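Local coordinates for protein glucokinase (PDB 6EDI) that probably transfers a phosphate group from ATP to D-glucose, as a dimeric glucokinase of the actin-like ATPase clan, at residues A[167-171]-A[172-176]; A[265-268]-A[269-273]; A[272-275]-A[276-279]; A[288-292]-A[293-297]. All coordinates share one frame; numbering follows the deposited sequence.

Contact 1 (A[167-171]-A[172-176]); sequences ALSNA and GILSD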
loop_
_atom_site.group_PDB
_atom_site.type_symbol
_atom_site.label_atom_id
_atom_site.label_comp_id
_atom_site.label_asym_id
_atom_site.label_seq_id
_atom_site.Cartn_x
_atom_site.Cartn_y
_atom_site.Cartn_z
ATOM N N ALA A 167 7.057 -17.271 -0.995
ATOM C CA ALA A 167 7.324 -18.620 -1.476
ATOM C C ALA A 167 8.111 -19.401 -0.430
ATOM O O ALA A 167 7.770 -20.541 -0.108
ATOM C CB ALA A 167 8.057 -18.580 -2.787
ATOM N N LEU A 168 9.162 -18.783 0.096
ATOM C CA LEU A 168 9.982 -19.418 1.122
ATOM C C LEU A 168 9.160 -19.734 2.361
ATOM O O LEU A 168 9.329 -20.788 2.989
ATOM C CB LEU A 168 11.157 -18.521 1.504
ATOM C CG LEU A 168 12.240 -18.279 0.452
ATOM C CD1 LEU A 168 13.159 -17.132 0.856
ATOM C CD2 LEU A 168 13.029 -19.558 0.256
ATOM N N SER A 169 8.280 -18.806 2.715
ATOM C CA SER A 169 7.419 -18.956 3.876
ATOM C C SER A 169 6.472 -20.150 3.718
ATOM O O SER A 169 6.409 -21.016 4.591
ATOM C CB SER A 169 6.613 -17.677 4.097
ATOM O OG SER A 169 5.883 -17.761 5.299
ATOM N N ASN A 170 5.729 -20.184 2.609
ATOM C CA ASN A 170 4.783 -21.275 2.358
ATOM C C ASN A 170 5.495 -22.615 2.269
ATOM O O ASN A 170 4.913 -23.661 2.542
ATOM C CB ASN A 170 3.992 -21.018 1.075
ATOM C CG ASN A 170 3.014 -19.878 1.219
ATOM O OD1 ASN A 170 2.640 -19.511 2.337
ATOM N ND2 ASN A 170 2.599 -19.298 0.092
ATOM N N ALA A 171 6.768 -22.571 1.894
ATOM C CA ALA A 171 7.568 -23.774 1.810
ATOM C C ALA A 171 8.009 -24.292 3.179
ATOM O O ALA A 171 8.504 -25.417 3.282
ATOM C CB ALA A 171 8.783 -23.538 0.915
ATOM N N GLY A 172 7.858 -23.475 4.217
ATOM C CA GLY A 172 8.238 -23.872 5.565
ATOM C C GLY A 172 9.717 -23.647 5.816
ATOM O O GLY A 172 10.272 -24.136 6.795
ATOM N N ILE A 173 10.347 -22.875 4.934
ATOM C CA ILE A 173 11.798 -22.754 4.896
ATOM C C ILE A 173 12.287 -21.331 5.208
ATOM O O ILE A 173 13.467 -21.001 5.038
ATOM C CB ILE A 173 12.305 -23.308 3.540
ATOM C CG1 ILE A 173 13.410 -24.314 3.782
ATOM C CG2 ILE A 173 12.612 -22.229 2.519
ATOM C CD1 ILE A 173 12.901 -25.394 4.683
ATOM N N LEU A 174 11.378 -20.490 5.691
ATOM C CA LEU A 174 11.729 -19.088 5.967
ATOM C C LEU A 174 12.925 -18.947 6.914
ATOM O O LEU A 174 13.822 -18.151 6.658
ATOM C CB LEU A 174 10.520 -18.308 6.512
ATOM C CG LEU A 174 10.727 -16.799 6.648
ATOM C CD1 LEU A 174 10.940 -16.180 5.282
ATOM C CD2 LEU A 174 9.538 -16.116 7.338
ATOM N N SER A 175 12.959 -19.742 7.981
ATOM C CA SER A 175 14.005 -19.594 8.991
ATOM C C SER A 175 15.424 -19.917 8.466
ATOM O O SER A 175 16.423 -19.489 9.047
ATOM C CB SER A 175 13.687 -20.437 10.229
ATOM O OG SER A 175 13.657 -21.810 9.915
ATOM N N ASP A 176 15.521 -20.677 7.383
ATOM C CA ASP A 176 16.844 -20.949 6.813
ATOM C C ASP A 176 17.433 -19.724 6.107
ATOM O O ASP A 176 18.641 -19.633 5.932
ATOM C CB ASP A 176 16.795 -22.149 5.864
ATOM C CG ASP A 176 16.411 -23.440 6.571
ATOM O OD1 ASP A 176 17.152 -23.876 7.470
ATOM O OD2 ASP A 176 15.363 -24.019 6.226
#
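Gly172 turns the chain back on the last turn of helix 157-170, letting two successive backbone N-H groups reach back to carbonyls of that turn. Its own N bonds Ser169 O at 2.9 Å. Ile173 N bonds Leu168 O at 3.0 Å. Together with the positive phi of Gly172 (84°), these two bonds make a Schellman motif. Its usual apolar partner pair is present too: Leu168, inside the helix, and Ile173, just beyond the glycine, meet through their methyls, CD2 of Leu168 lying 3.5 Å from CG2 of Ile173. The two side chains run aslant to one another, and Ile173 CG2 also lies 3.6 Å from Leu168 O, the oxygen its own N bonds. Leu168 also packs on Ile399 and Leu402 of helix 399-409, which continue the apolar packing. The returning backbone brings Leu174 CB to 4.1 Å from Ser169 CA. From there CG stands anti to the backbone N (chi1 -172°), a torsion that puts CD1 4.4 Å from Leu168 CB. Leu174 also touches Ile200, whose backbone N is hydrogen-bonded to Ser169 OG, a hydroxyl bonded to Thr199 OG1 as well. From about Leu174 the chain runs into the weakly bonded helix 174-177, where Asp176 N bonds Ile173 O at 3.1 Å.

Contact 2 (A[265-268]-A[269-273]); sequences KGLD and STVAP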
loop_
_atom_site.group_PDB
_atom_site.type_symbol
_atom_site.label_atom_id
_atom_site.label_comp_id
_atom_site.label_asym_id
_atom_site.label_seq_id
_atom_site.Cartn_x
_atom_site.Cartn_y
_atom_site.Cartn_z
ATOM N N LYS A 265 17.418 20.511 -12.216
ATOM C CA LYS A 265 16.519 20.131 -11.130
ATOM C C LYS A 265 16.477 21.213 -10.063
ATOM O O LYS A 265 17.444 21.392 -9.319
ATOM C CB LYS A 265 16.948 18.802 -10.492
ATOM C CG LYS A 265 17.871 17.940 -11.352
ATOM C CD LYS A 265 19.345 18.311 -11.166
ATOM C CE LYS A 265 20.212 17.070 -11.030
ATOM N NZ LYS A 265 19.761 16.013 -11.976
ATOM N N GLY A 266 15.345 21.912 -9.964
ATOM C CA GLY A 266 15.153 22.952 -8.963
ATOM C C GLY A 266 15.286 22.438 -7.540
ATOM O O GLY A 266 14.485 22.772 -6.662
ATOM N N LEU A 267 16.320 21.630 -7.321
ATOM C CA LEU A 267 16.584 20.993 -6.046
ATOM C C LEU A 267 17.352 21.933 -5.117
ATOM O O LEU A 267 18.446 22.390 -5.449
ATOM C CB LEU A 267 17.371 19.708 -6.288
ATOM C CG LEU A 267 16.972 18.421 -5.567
ATOM C CD1 LEU A 267 17.878 18.169 -4.367
ATOM C CD2 LEU A 267 15.509 18.463 -5.135
ATOM N N ASP A 268 16.752 22.234 -3.968
ATOM C CA ASP A 268 17.368 23.084 -2.959
ATOM C C ASP A 268 17.910 22.237 -1.830
ATOM O O ASP A 268 17.686 21.026 -1.783
ATOM C CB ASP A 268 16.324 24.038 -2.350
ATOM C CG ASP A 268 16.042 25.234 -3.221
ATOM O OD1 ASP A 268 16.977 26.041 -3.425
ATOM O OD2 ASP A 268 14.882 25.377 -3.678
ATOM N N SER A 269 18.607 22.886 -0.906
ATOM C CA SER A 269 18.903 22.262 0.366
ATOM C C SER A 269 17.693 22.463 1.282
ATOM O O SER A 269 17.655 21.934 2.397
ATOM C CB SER A 269 20.166 22.855 0.993
ATOM O OG SER A 269 19.969 24.197 1.394
ATOM N N THR A 270 16.701 23.221 0.811
ATOM C CA THR A 270 15.456 23.390 1.582
ATOM C C THR A 270 14.462 22.269 1.302
ATOM O O THR A 270 13.451 22.155 1.991
ATOM C CB THR A 270 14.756 24.754 1.342
ATOM O OG1 THR A 270 14.109 24.761 0.060
ATOM C CG2 THR A 270 15.755 25.912 1.443
ATOM N N VAL A 271 14.763 21.454 0.292
ATOM C CA VAL A 271 13.919 20.316 -0.080
ATOM C C VAL A 271 14.384 19.048 0.642
ATOM O O VAL A 271 15.548 18.681 0.522
ATOM C CB VAL A 271 14.010 20.041 -1.593
ATOM C CG1 VAL A 271 12.970 19.009 -2.014
ATOM C CG2 VAL A 271 13.848 21.327 -2.405
ATOM N N ALA A 272 13.481 18.366 1.356
ATOM C CA ALA A 272 13.818 17.118 2.059
ATOM C C ALA A 272 14.426 16.093 1.105
ATOM O O ALA A 272 13.989 15.981 -0.043
ATOM C CB ALA A 272 12.601 16.538 2.739
ATOM N N PRO A 273 15.456 15.364 1.557
ATOM C CA PRO A 273 15.975 14.312 0.677
ATOM C C PRO A 273 15.125 13.082 0.903
ATOM O O PRO A 273 14.433 13.040 1.919
ATOM C CB PRO A 273 17.397 14.092 1.192
ATOM C CG PRO A 273 17.342 14.456 2.653
ATOM C CD PRO A 273 16.218 15.479 2.814
#
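Thr270 OG1 stands above the plane of the Asp268 carboxylate, 3.8 Å from Asp268 CG, and the two side chains run alongside one another in the same direction. From the second subunit, Arg380 approaches the same carboxylate, its NH1 forming a long, weak ion pair with OD2. The setting is a surface loop between helices 245-259 and 281-292, and residues 268-271 make a type I beta turn with Ser269 and Thr270 at its corners. No hydrogen bond joins the two segments; Gln252 NE2 bonds Ser269 O from outside. The CA-CB bond of Asp268 points toward the turn, bringing CB to 3.4 Å from Thr270 OG1 and 3.3 Å from Thr270 N, and chi1 of -80° then sets the carboxylate beside that hydroxyl. Arg380 of the second subunit also bonds Gly266 O through NH1, and Ala377 of that subunit packs on Val271, placing the loop in the dimer interface. Leu267 and Val271 are the apolar pair across the turn. Their side chains are set roughly perpendicular, with Leu267 CD2 4.1 Å from Val271 CG1, and Leu267 also packs on Ala259 at the end of the preceding helix. Val271 divides its branches between two neighbours: CG1, anti to the backbone N (chi1 -171°), goes to Leu267, while CG2 rests 3.7 Å from Asp268 CB and 3.4 Å from Asp268 N.

Contact 3 (A[272-275]-A[276-279]); sequences APIW and EAAS
Ile274 lies alongside Glu276 and leads the chain into a single turn of 3-10 helix spanning residues 275 to 278. Its CG1 sits between the backbone N and the carbonyl carbon (chi1 64°), and the chain extends from there so that the two side chains run alongside in the same direction, with Ile274 CD1 3.9 Å from Glu276 CB and 3.7 Å from Glu276 OE1. Glu276 is itself stretched out beyond CG, and its OE2 is hydrogen-bonded to the backbone N of Val214, which fixes the carboxylate that the isoleucine methyl lies against. Met378 of the second subunit packs on Ile274 as well. The carbonyl of Ile274 opens the turn: its O takes Ala277 N at 2.9 Å with a bent N-H...O angle of 139°, while Ala277 CB closes up to 3.4 Å from the same O. Next comes Trp275, whose CB points away from the following residues and carries the indole toward Leu238, Ser241 and, on helix 317-341, Asn329 and Leu333. Its backbone also bonds Leu238, so the turn is tied to the chain that follows strand 227-233. What Trp275 gives this contact is the carbonyl oxygen of a buried residue, gripped twice. Ala278 N donates from above one face of the carbonyl plane at 3.0 Å, a second 3-10 bond. The hydroxyl of Ser279, a residue that packs on Leu330 of helix 317-341, donates from the opposite face, its OG lying 2.7 Å from Trp275 O.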
loop_
_atom_site.group_PDB
_atom_site.type_symbol
_atom_site.label_atom_id
_atom_site.label_comp_id
_atom_site.label_asym_id
_atom_site.label_seq_id
_atom_site.Cartn_x
_atom_site.Cartn_y
_atom_site.Cartn_z
ATOM N N ALA A 272 13.481 18.366 1.356
ATOM C CA ALA A 272 13.818 17.118 2.059
ATOM C C ALA A 272 14.426 16.093 1.105
ATOM O O ALA A 272 13.989 15.981 -0.043
ATOM C CB ALA A 272 12.601 16.538 2.739
ATOM N N PRO A 273 15.456 15.364 1.557
ATOM C CA PRO A 273 15.975 14.312 0.677
ATOM C C PRO A 273 15.125 13.082 0.903
ATOM O O PRO A 273 14.433 13.040 1.919
ATOM C CB PRO A 273 17.397 14.092 1.192
ATOM C CG PRO A 273 17.342 14.456 2.653
ATOM C CD PRO A 273 16.218 15.479 2.814
ATOM N N ILE A 274 15.152 12.114 -0.003
ATOM C CA ILE A 274 14.330 10.924 0.180
ATOM C C ILE A 274 15.020 9.945 1.130
ATOM O O ILE A 274 16.248 9.978 1.275
ATOM C CB ILE A 274 13.963 10.281 -1.156
ATOM C CG1 ILE A 274 15.211 9.766 -1.897
ATOM C CG2 ILE A 274 13.276 11.291 -2.040
ATOM C CD1 ILE A 274 14.879 9.145 -3.259
ATOM N N TRP A 275 14.239 9.097 1.794
ATOM C CA TRP A 275 14.792 8.134 2.751
ATOM C C TRP A 275 15.888 7.277 2.134
ATOM O O TRP A 275 16.852 6.911 2.802
ATOM C CB TRP A 275 13.699 7.209 3.282
ATOM C CG TRP A 275 12.915 7.770 4.415
ATOM C CD1 TRP A 275 11.629 8.216 4.371
ATOM C CD2 TRP A 275 13.354 7.938 5.777
ATOM N NE1 TRP A 275 11.239 8.652 5.612
ATOM C CE2 TRP A 275 12.274 8.490 6.497
ATOM C CE3 TRP A 275 14.549 7.674 6.454
ATOM C CZ2 TRP A 275 12.354 8.787 7.869
ATOM C CZ3 TRP A 275 14.630 7.960 7.816
ATOM C CH2 TRP A 275 13.538 8.522 8.508
ATOM N N GLU A 276 15.710 6.938 0.861
ATOM C CA GLU A 276 16.686 6.123 0.134
ATOM C C GLU A 276 18.084 6.723 0.207
ATOM O O GLU A 276 19.079 6.006 0.341
ATOM C CB GLU A 276 16.256 5.990 -1.332
ATOM C CG GLU A 276 17.369 5.573 -2.298
ATOM C CD GLU A 276 16.852 5.372 -3.708
ATOM O OE1 GLU A 276 16.957 6.312 -4.518
ATOM O OE2 GLU A 276 16.336 4.275 -3.998
ATOM N N ALA A 277 18.153 8.049 0.130
ATOM C CA ALA A 277 19.435 8.741 0.097
ATOM C C ALA A 277 20.220 8.607 1.405
ATOM O O ALA A 277 21.425 8.792 1.422
ATOM C CB ALA A 277 19.244 10.199 -0.281
ATOM N N ALA A 278 19.534 8.282 2.494
ATOM C CA ALA A 278 20.189 8.088 3.788
ATOM C C ALA A 278 20.385 6.625 4.141
ATOM O O ALA A 278 20.824 6.316 5.247
ATOM C CB ALA A 278 19.384 8.785 4.905
ATOM N N SER A 279 20.067 5.717 3.219
ATOM C CA SER A 279 20.072 4.298 3.548
ATOM C C SER A 279 20.678 3.409 2.446
ATOM O O SER A 279 20.714 2.187 2.586
ATOM C CB SER A 279 18.643 3.847 3.916
ATOM O OG SER A 279 17.708 4.323 2.957
#

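Contact 4 (A[288-292]-A[293-297]); sequences YAYAK and EGQKA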
loop_
_atom_site.group_PDB
_atom_site.type_symbol
_atom_site.label_atom_id
_atom_site.label_comp_id
_atom_site.label_asym_id
_atom_site.label_seq_id
_atom_site.Cartn_x
_atom_site.Cartn_y
_atom_site.Cartn_z
ATOM N N TYR A 288 30.152 8.435 5.794
ATOM C CA TYR A 288 31.555 8.305 6.158
ATOM C C TYR A 288 32.240 9.664 6.216
ATOM O O TYR A 288 32.869 10.006 7.215
ATOM C CB TYR A 288 32.287 7.388 5.182
ATOM C CG TYR A 288 33.705 7.093 5.621
ATOM C CD1 TYR A 288 33.953 6.338 6.763
ATOM C CD2 TYR A 288 34.790 7.574 4.904
ATOM C CE1 TYR A 288 35.249 6.063 7.174
ATOM C CE2 TYR A 288 36.088 7.304 5.305
ATOM C CZ TYR A 288 36.312 6.550 6.440
ATOM O OH TYR A 288 37.612 6.287 6.834
ATOM N N ALA A 289 32.112 10.431 5.143
ATOM C CA ALA A 289 32.622 11.795 5.123
ATOM C C ALA A 289 32.055 12.576 6.301
ATOM O O ALA A 289 32.805 13.151 7.093
ATOM C CB ALA A 289 32.288 12.470 3.813
ATOM N N TYR A 290 30.730 12.555 6.437
ATOM C CA TYR A 290 30.045 13.302 7.486
ATOM C C TYR A 290 30.591 12.983 8.880
ATOM O O TYR A 290 30.672 13.865 9.730
ATOM C CB TYR A 290 28.526 13.061 7.409
ATOM C CG TYR A 290 27.684 13.944 8.322
ATOM C CD1 TYR A 290 27.310 15.227 7.935
ATOM C CD2 TYR A 290 27.238 13.479 9.554
ATOM C CE1 TYR A 290 26.530 16.027 8.760
ATOM C CE2 TYR A 290 26.460 14.269 10.381
ATOM C CZ TYR A 290 26.114 15.540 9.977
ATOM O OH TYR A 290 25.342 16.328 10.794
ATOM N N ALA A 291 30.984 11.733 9.115
ATOM C CA ALA A 291 31.444 11.337 10.452
ATOM C C ALA A 291 32.917 11.685 10.690
ATOM O O ALA A 291 33.344 11.843 11.833
ATOM C CB ALA A 291 31.207 9.860 10.692
ATOM N N LYS A 292 33.693 11.759 9.615
ATOM C CA LYS A 292 35.118 12.091 9.730
ATOM C C LYS A 292 35.321 13.588 9.884
ATOM O O LYS A 292 35.967 14.057 10.827
ATOM C CB LYS A 292 35.901 11.590 8.513
ATOM C CG LYS A 292 36.682 10.310 8.784
ATOM C CD LYS A 292 37.753 10.040 7.728
ATOM C CE LYS A 292 38.886 11.053 7.788
ATOM N NZ LYS A 292 40.019 10.683 6.887
ATOM N N GLU A 293 34.767 14.324 8.930
ATOM C CA GLU A 293 34.840 15.774 8.893
ATOM C C GLU A 293 33.504 16.231 8.337
ATOM O O GLU A 293 32.697 16.846 9.043
ATOM C CB GLU A 293 35.971 16.225 7.966
ATOM C CG GLU A 293 37.378 15.936 8.477
ATOM C CD GLU A 293 38.107 17.190 8.921
ATOM O OE1 GLU A 293 37.433 18.156 9.338
ATOM O OE2 GLU A 293 39.355 17.207 8.846
ATOM N N GLY A 294 33.289 15.919 7.058
ATOM C CA GLY A 294 31.980 16.012 6.430
ATOM C C GLY A 294 31.462 17.414 6.212
ATOM O O GLY A 294 31.418 17.891 5.070
ATOM N N GLN A 295 31.070 18.082 7.299
ATOM C CA GLN A 295 30.676 19.487 7.247
ATOM C C GLN A 295 31.875 20.292 6.745
ATOM O O GLN A 295 32.337 21.229 7.397
ATOM C CB GLN A 295 30.254 19.966 8.636
ATOM C CG GLN A 295 29.515 18.921 9.474
ATOM C CD GLN A 295 29.347 19.354 10.926
ATOM O OE1 GLN A 295 29.215 20.545 11.220
ATOM N NE2 GLN A 295 29.369 18.389 11.842
ATOM N N LYS A 296 32.347 19.910 5.561
ATOM C CA LYS A 296 33.630 20.293 4.990
ATOM C C LYS A 296 33.590 19.628 3.615
ATOM O O LYS A 296 32.630 19.837 2.871
ATOM C CB LYS A 296 34.790 19.741 5.832
ATOM C CG LYS A 296 36.180 20.274 5.458
ATOM C CD LYS A 296 37.271 19.305 5.898
ATOM C CE LYS A 296 37.174 17.970 5.165
ATOM N NZ LYS A 296 38.175 17.830 4.061
ATOM N N ALA A 297 34.585 18.798 3.289
ATOM C CA ALA A 297 34.619 18.106 1.997
ATOM C C ALA A 297 33.446 17.143 1.799
ATOM O O ALA A 297 33.371 16.088 2.439
ATOM C CB ALA A 297 35.946 17.376 1.795
#
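The C-terminal end of helix 281-292 is closed here by a tight change of direction at Glu293 and Gly294. The last regular helical bond is nearly straight: Glu293 N donates to Ala289 O at 2.9 Å with an N-H...O angle of 161°. Gly294 N comes just as close to Ala289 O, but at an angle too poor for a hydrogen bond. With positive phi (70°) and no side chain, Gly294 is laid directly against the helix, its CA 3.5 Å from Tyr290 CA. Tyr290 projects away from the loop, yet Gln295 CG comes to 4.2 Å from Tyr290 CE1, approaching the ring obliquely. The ring itself stacks edge-to-face with Tyr250 and packs on Lys249 and Ala253, joining this helix end to helix 245-259. With chi1 -69°, Glu293 CG lies 3.3 Å from Lys292 O; the bend at chi2 then turns the carboxylate, and the charged ends diverge, Lys292 NZ and Glu293 OE2 standing 6.8 Å apart, too far for a salt bridge. Farther along, Ala297 O comes back to 4.0 Å from Ala289 CB, so the loop doubles past the side of the helix. The arrangement is that of an alpha-helix C-terminus that leaves helical geometry at Glu293 and runs into a surface loop through a positive-phi glycine.

Overall arrangement
Along the chain the contacts run in numerical order, and contact 1 stands apart: it lies on the opposite side of the chain's centre from the other three, 31 to 42 Å away between centres. It joins helix 157-170 to helix 174-177. Contacts 2 and 3 share Ala272 and Pro273, have centres 12 Å apart and form one continuous run, 265-279, of the connection between helices 245-259 and 281-292, which is unmodelled at 261-264. Contact 4 ends helix 281-292, about 17 Å from contact 3 between centres. Helix 245-259 is a common neighbour of contacts 2, 3 and 4. Contacts 2 and 3 both touch the second subunit, so this connection helps build the dimer interface, whereas contacts 1 and 4 do not.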